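Local coordinates for protein polyporopepsin (Irpex lacteus, PDB 1WKR) that cleaves peptide bonds with broad specificity as a pepsin-like aspartic endopeptidase, and clots milk, at residues Leu313-Ser318 / Thr335-Asn340; Pro6-Leu11 / Ser152-Asn157. All coordinates share one frame; numbering follows the deposited sequence.

Interaction 1: Leu313-Ser318 / Thr335-Asn340. With SO4 (sulfate ion), chain I.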
loop_
_atom_site.group_PDB
_atom_site.type_symbol
_atom_site.label_atom_id
_atom_site.label_comp_id
_atom_site.label_asym_id
_atom_site.label_seq_id
_atom_site.Cartn_x
_atom_site.Cartn_y
_atom_site.Cartn_z
ATOM N N LEU A 313 1.089 7.679 2.069
ATOM C CA LEU A 313 -0.344 7.726 1.811
ATOM C C LEU A 313 -1.156 8.138 2.996
ATOM O O LEU A 313 -2.314 8.534 2.871
ATOM C CB LEU A 313 -0.790 6.370 1.282
ATOM C CG LEU A 313 -0.146 5.986 -0.053
ATOM C CD1 LEU A 313 -0.411 4.533 -0.394
ATOM C CD2 LEU A 313 -0.631 6.894 -1.173
ATOM N N GLU A 314 -0.587 8.109 4.232
ATOM C CA GLU A 314 -1.241 8.729 5.366
ATOM C C GLU A 314 -1.439 10.233 5.189
ATOM O O GLU A 314 -2.233 10.846 5.898
ATOM C CB GLU A 314 -0.488 8.445 6.665
ATOM C CG GLU A 314 -0.647 7.031 7.194
ATOM C CD GLU A 314 0.235 6.728 8.368
ATOM O OE1 GLU A 314 1.431 7.117 8.304
ATOM O OE2 GLU A 314 -0.194 6.111 9.336
ATOM N N ARG A 315 -0.692 10.823 4.252
ATOM C CA ARG A 315 -0.734 12.263 3.992
ATOM C C ARG A 315 -1.371 12.629 2.668
ATOM O O ARG A 315 -1.569 13.830 2.426
ATOM C CB ARG A 315 0.666 12.830 4.084
ATOM C CG ARG A 315 1.365 12.620 5.423
ATOM C CD ARG A 315 0.695 13.342 6.562
ATOM N NE ARG A 315 1.305 13.100 7.890
ATOM C CZ ARG A 315 1.635 14.052 8.718
ATOM N NH1 ARG A 315 1.650 15.358 8.419
ATOM N NH2 ARG A 315 2.076 13.689 9.954
ATOM N N PHE A 316 -1.684 11.675 1.788
ATOM C CA PHE A 316 -2.235 11.950 0.460
ATOM C C PHE A 316 -3.294 10.972 0.137
ATOM O O PHE A 316 -3.120 9.740 0.313
ATOM C CB PHE A 316 -1.118 11.925 -0.589
ATOM C CG PHE A 316 -0.054 12.977 -0.316
ATOM C CD1 PHE A 316 -0.310 14.310 -0.617
ATOM C CD2 PHE A 316 1.154 12.642 0.263
ATOM C CE1 PHE A 316 0.589 15.278 -0.321
ATOM C CE2 PHE A 316 2.075 13.656 0.545
ATOM C CZ PHE A 316 1.775 14.940 0.270
ATOM N N TYR A 317 -4.394 11.429 -0.416
ATOM C CA TYR A 317 -5.473 10.566 -0.924
ATOM C C TYR A 317 -5.014 9.970 -2.260
ATOM O O TYR A 317 -4.407 10.700 -3.068
ATOM C CB TYR A 317 -6.729 11.413 -1.153
ATOM C CG TYR A 317 -7.972 10.631 -1.501
ATOM C CD1 TYR A 317 -8.526 9.729 -0.590
ATOM C CD2 TYR A 317 -8.648 10.827 -2.703
ATOM C CE1 TYR A 317 -9.706 9.039 -0.851
ATOM C CE2 TYR A 317 -9.858 10.176 -2.941
ATOM C CZ TYR A 317 -10.352 9.311 -2.042
ATOM O OH TYR A 317 -11.580 8.653 -2.284
ATOM N N SER A 318 -5.305 8.708 -2.513
ATOM C CA SER A 318 -4.793 8.054 -3.770
ATOM C C SER A 318 -5.906 7.357 -4.482
ATOM O O SER A 318 -6.817 6.774 -3.913
ATOM C CB SER A 318 -3.633 7.124 -3.418
ATOM O OG SER A 318 -3.953 6.139 -2.438
ATOM N N THR A 335 -2.563 16.396 5.546
ATOM C CA THR A 335 -1.248 16.506 4.955
ATOM C C THR A 335 -0.307 17.296 5.857
ATOM O O THR A 335 0.864 16.924 6.037
ATOM C CB THR A 335 -1.357 17.185 3.592
ATOM O OG1 THR A 335 -2.219 16.384 2.748
ATOM C CG2 THR A 335 0.006 17.313 2.900
ATOM N N THR A 336 -0.783 18.366 6.442
ATOM C CA THR A 336 0.040 19.226 7.306
ATOM C C THR A 336 -0.132 18.889 8.798
ATOM O O THR A 336 0.305 19.741 9.627
ATOM C CB THR A 336 -0.257 20.736 7.044
ATOM O OG1 THR A 336 -1.594 20.949 7.349
ATOM C CG2 THR A 336 0.015 21.109 5.584
ATOM N N ALA A 337 -0.605 17.739 9.171
ATOM C CA ALA A 337 -0.704 17.389 10.574
ATOM C C ALA A 337 0.643 17.371 11.241
ATOM O O ALA A 337 1.707 17.173 10.643
ATOM C CB ALA A 337 -1.356 16.024 10.729
ATOM N N THR A 338 0.641 17.601 12.567
ATOM C CA THR A 338 1.878 17.561 13.382
ATOM C C THR A 338 1.708 16.551 14.463
ATOM O O THR A 338 2.371 16.668 15.533
ATOM C CB THR A 338 2.221 18.971 13.926
ATOM O OG1 THR A 338 1.200 19.373 14.861
ATOM C CG2 THR A 338 2.363 19.971 12.838
ATOM N N SER A 339 0.875 15.513 14.286
ATOM C CA SER A 339 0.569 14.575 15.378
ATOM C C SER A 339 1.657 13.542 15.636
ATOM O O SER A 339 1.663 12.899 16.678
ATOM C CB SER A 339 -0.752 13.899 15.124
ATOM O OG SER A 339 -0.775 13.290 13.828
ATOM N N ASN A 340 2.573 13.275 14.662
ATOM C CA ASN A 340 3.692 12.381 14.920
ATOM C C ASN A 340 4.681 12.970 15.926
ATOM O O ASN A 340 4.762 14.227 15.996
ATOM C CB ASN A 340 4.419 11.984 13.615
ATOM C CG ASN A 340 3.589 11.190 12.646
ATOM O OD1 ASN A 340 2.720 10.426 13.023
ATOM N ND2 ASN A 340 3.870 11.379 11.364
ATOM O OXT ASN A 340 5.393 12.190 16.550
HETATM S S SO4 I . -3.886 23.458 6.279
HETATM O O1 SO4 I . -4.558 24.133 4.929
HETATM O O2 SO4 I . -4.340 21.848 6.295
HETATM O O3 SO4 I . -2.296 23.608 6.212
HETATM O O4 SO4 I . -4.463 23.924 7.599
HETATM O O HOH W 1 1.853 10.555 9.204
#
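In Arg315 the side chain leaves with CG anti to its own carbonyl carbon (chi1 -59°), bends at chi2 and then runs straight through chi3, which lays the guanidinium inside the curve of the C-terminal tail 335-340. Thr335 holds OG1 anti to its carbonyl carbon and beside its backbone N, which turns the hydroxyl to the carbonyl of Arg315. The result is a two-way grip between these residues. Thr335 OG1 donates to Arg315 O at 2.7 Å, almost along the C=O axis, and also accepts from Thr332 N. In return Arg315 NH1 gives one hydrogen bond to Thr335 O at 3.0 Å and another to Ala337 O at 2.9 Å. Both acceptors lie at or near the guanidinium plane, yet NH1 stands above each carbonyl plane, 57° out of it at Thr335. One nitrogen thus fastens two carbonyls of the turning tail, while Ala337 CB rests over a face of the group, 3.8 Å from NH1.

Within the C-terminal half of this pepsin-like fold, the contact ties the region around Arg315 and Phe316, leading into the strand that runs through Ser318, to the last residues of the chain. At the far end of the guanidinium, Asn340 comes tip to tip with it, the two planes 48° apart. Their nitrogens are both donors and do not bond directly; a water accepts instead from Arg315 NE and, at 3.1 Å, from Asn340 ND2. Arg315 NH2 finds an acceptor in Asn270 OD1, and the terminal carboxylate forms a salt bridge with Arg276. The side chains of Phe316 and Thr335 cross at about a right angle, with Phe316 CE1 3.9 Å from Thr335 CG2. Thr336 OG1 donates to O3 of a sulfate ion, probably from the crystallisation liquor.

Interaction 2: Pro6-Leu11 / Ser152-Asn157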
loop_
_atom_site.group_PDB
_atom_site.type_symbol
_atom_site.label_atom_id
_atom_site.label_comp_id
_atom_site.label_asym_id
_atom_site.label_seq_id
_atom_site.Cartn_x
_atom_site.Cartn_y
_atom_site.Cartn_z
ATOM N N PRO A 6 -14.656 0.668 5.664
ATOM C CA PRO A 6 -13.640 1.292 6.593
ATOM C C PRO A 6 -12.412 0.438 6.607
ATOM O O PRO A 6 -12.432 -0.745 6.356
ATOM C CB PRO A 6 -14.361 1.250 7.964
ATOM C CG PRO A 6 -15.752 0.948 7.668
ATOM C CD PRO A 6 -15.846 0.148 6.425
ATOM N N ALA A 7 -11.297 1.089 6.928
ATOM C CA ALA A 7 -9.996 0.385 7.019
ATOM C C ALA A 7 -9.301 0.848 8.315
ATOM O O ALA A 7 -9.411 1.996 8.751
ATOM C CB ALA A 7 -9.132 0.740 5.792
ATOM N N THR A 8 -8.575 -0.080 8.892
ATOM C CA THR A 8 -7.956 0.113 10.181
ATOM C C THR A 8 -6.439 0.172 10.063
ATOM O O THR A 8 -5.812 -0.684 9.465
ATOM C CB THR A 8 -8.327 -1.022 11.129
ATOM O OG1 THR A 8 -9.759 -0.985 11.306
ATOM C CG2 THR A 8 -7.779 -0.845 12.496
ATOM N N ASN A 9 -5.879 1.249 10.646
ATOM C CA ASN A 9 -4.441 1.506 10.652
ATOM C C ASN A 9 -3.813 0.651 11.708
ATOM O O ASN A 9 -4.090 0.869 12.924
ATOM C CB ASN A 9 -4.234 2.997 10.927
ATOM C CG ASN A 9 -2.817 3.442 10.747
ATOM O OD1 ASN A 9 -1.879 2.731 11.110
ATOM N ND2 ASN A 9 -2.604 4.648 10.213
ATOM N N GLN A 10 -2.948 -0.281 11.338
ATOM C CA GLN A 10 -2.183 -1.138 12.259
ATOM C C GLN A 10 -0.712 -0.735 12.263
ATOM O O GLN A 10 0.162 -1.565 12.522
ATOM C CB GLN A 10 -2.325 -2.629 11.903
ATOM C CG GLN A 10 -3.776 -3.116 11.931
ATOM C CD GLN A 10 -3.937 -4.636 11.853
ATOM O OE1 GLN A 10 -4.861 -5.148 12.500
ATOM N NE2 GLN A 10 -3.069 -5.296 11.132
ATOM N N LEU A 11 -0.425 0.515 11.918
ATOM C CA LEU A 11 0.891 1.163 12.010
ATOM C C LEU A 11 1.803 0.731 10.889
ATOM O O LEU A 11 2.373 1.594 10.169
ATOM C CB LEU A 11 1.618 0.884 13.378
ATOM C CG LEU A 11 0.770 1.145 14.587
ATOM C CD1 LEU A 11 1.626 0.942 15.862
ATOM C CD2 LEU A 11 0.092 2.501 14.578
ATOM N N SER A 152 -2.733 5.984 17.749
ATOM C CA SER A 152 -3.189 4.753 18.546
ATOM C C SER A 152 -2.670 3.620 17.903
ATOM O O SER A 152 -2.213 3.465 16.763
ATOM C CB SER A 152 -4.753 4.827 18.580
ATOM O OG SER A 152 -5.182 5.897 19.322
ATOM N N GLU A 153 -2.727 2.432 18.695
ATOM C CA GLU A 153 -2.134 1.192 18.052
ATOM C C GLU A 153 -2.994 0.697 17.000
ATOM O O GLU A 153 -2.519 -0.040 16.083
ATOM C CB GLU A 153 -2.180 0.112 19.206
ATOM C CG GLU A 153 -1.281 0.484 20.396
ATOM C CD GLU A 153 0.076 0.365 20.123
ATOM O OE1 GLU A 153 0.672 -0.586 19.460
ATOM O OE2 GLU A 153 0.918 1.149 20.787
ATOM N N SER A 154 -4.355 0.897 17.000
ATOM C CA SER A 154 -5.219 0.334 16.013
ATOM C C SER A 154 -6.363 1.342 15.872
ATOM O O SER A 154 -7.006 1.735 16.959
ATOM C CB SER A 154 -5.893 -1.030 16.554
ATOM O OG SER A 154 -6.787 -1.493 15.638
ATOM N N SER A 155 -6.430 2.139 14.831
ATOM C CA SER A 155 -7.398 3.170 14.630
ATOM C C SER A 155 -8.118 2.964 13.338
ATOM O O SER A 155 -7.475 2.894 12.256
ATOM C CB SER A 155 -6.690 4.537 14.562
ATOM O OG SER A 155 -5.906 4.915 15.719
ATOM N N THR A 156 -9.420 2.831 13.375
ATOM C CA THR A 156 -10.202 2.670 12.153
ATOM C C THR A 156 -10.435 4.060 11.582
ATOM O O THR A 156 -11.474 4.676 11.756
ATOM C CB THR A 156 -11.543 1.903 12.407
ATOM O OG1 THR A 156 -11.188 0.646 12.997
ATOM C CG2 THR A 156 -12.278 1.617 11.081
ATOM N N ASN A 157 -9.436 4.550 10.875
ATOM C CA ASN A 157 -9.444 5.952 10.397
ATOM C C ASN A 157 -9.288 6.023 8.882
ATOM O O ASN A 157 -9.147 7.122 8.336
ATOM C CB ASN A 157 -8.365 6.769 11.084
ATOM C CG ASN A 157 -6.954 6.355 10.705
ATOM O OD1 ASN A 157 -6.766 5.514 9.812
ATOM N ND2 ASN A 157 -5.909 6.975 11.283
HETATM O O HOH W 2 -3.575 3.092 14.502
HETATM O O HOH W 3 -6.813 -3.962 14.144
#
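Strands 6-9 and 155-157 run antiparallel but strongly twisted, their directions 137° apart and their axes approaching to 4.5 Å. Asn9 and Ser155 form the hydrogen-bonded pair: Asn9 N donates to Ser155 O at 2.8 Å and nearly straight (167°), whereas the return bond from Ser155 N to Asn9 O is longer, 3.3 Å, but arrives on a lone pair in the carbonyl plane. An inverse gamma turn centred on Thr156 bends the second strand just beyond this pair, and CA-H...O contacts flank it, including Ser154 CA to Asn9 O.

Thr8 and Thr156 cross obliquely and join their hydroxyls, OG1 to OG1, at 2.7 Å. Thr8 places OG1 beside its backbone N and CG2 anti to it (chi1 -62°), so the methyl turns instead to Ser154 OG, 3.4 Å away. An alanine at Thr8 would probably loosen the pairing of the two strands beside Thr156, since both the hydroxyl pair and the methyl contact with Ser154 would be lost. Asn9, with CG anti to the backbone N, curls OD1 back to accept from Leu11 N at 2.8 Å, an Asx turn where the strand stops. Its CB packs against Asn157 OD1, itself bonded to Tyr14 OH. Leu11 swings CD2 onto Ser152 O at 3.3 Å. A water donates to both Asn9 O and Ser152 O; a second bridges Gln10 OE1 and Ser154 OG, while Gln10 NE2 bonds to Asp13 OD1.

This pairing belongs to the interdomain sheet of pepsin-like aspartic proteinases, beneath the active-site cleft; Ala7 has its side chain about 12 Å from that of catalytic Asp32.

From the N terminus, strand 3-9 enters interaction 2 first, and the loop closed there is long: 140 residues, including catalytic Asp32, pass before 152-157 returns to it. Interaction 1 opens only later, at 313-318, and closes a short excursion of 16 residues, the remainder of strand 316-321 and strand 326-331 with the loops around them, at the C-terminal tail. The two loops therefore follow in series, neither nesting nor crossing, and their centres lie 14 Å apart. They nevertheless meet, through a probable hydrogen bond of 3.0 Å between Asn9 ND2 and Glu314 OE2. Strand 142-146 also joins them, pairing with both 155-162 and 316-321, so the chain's two ends are linked through neighbouring strands.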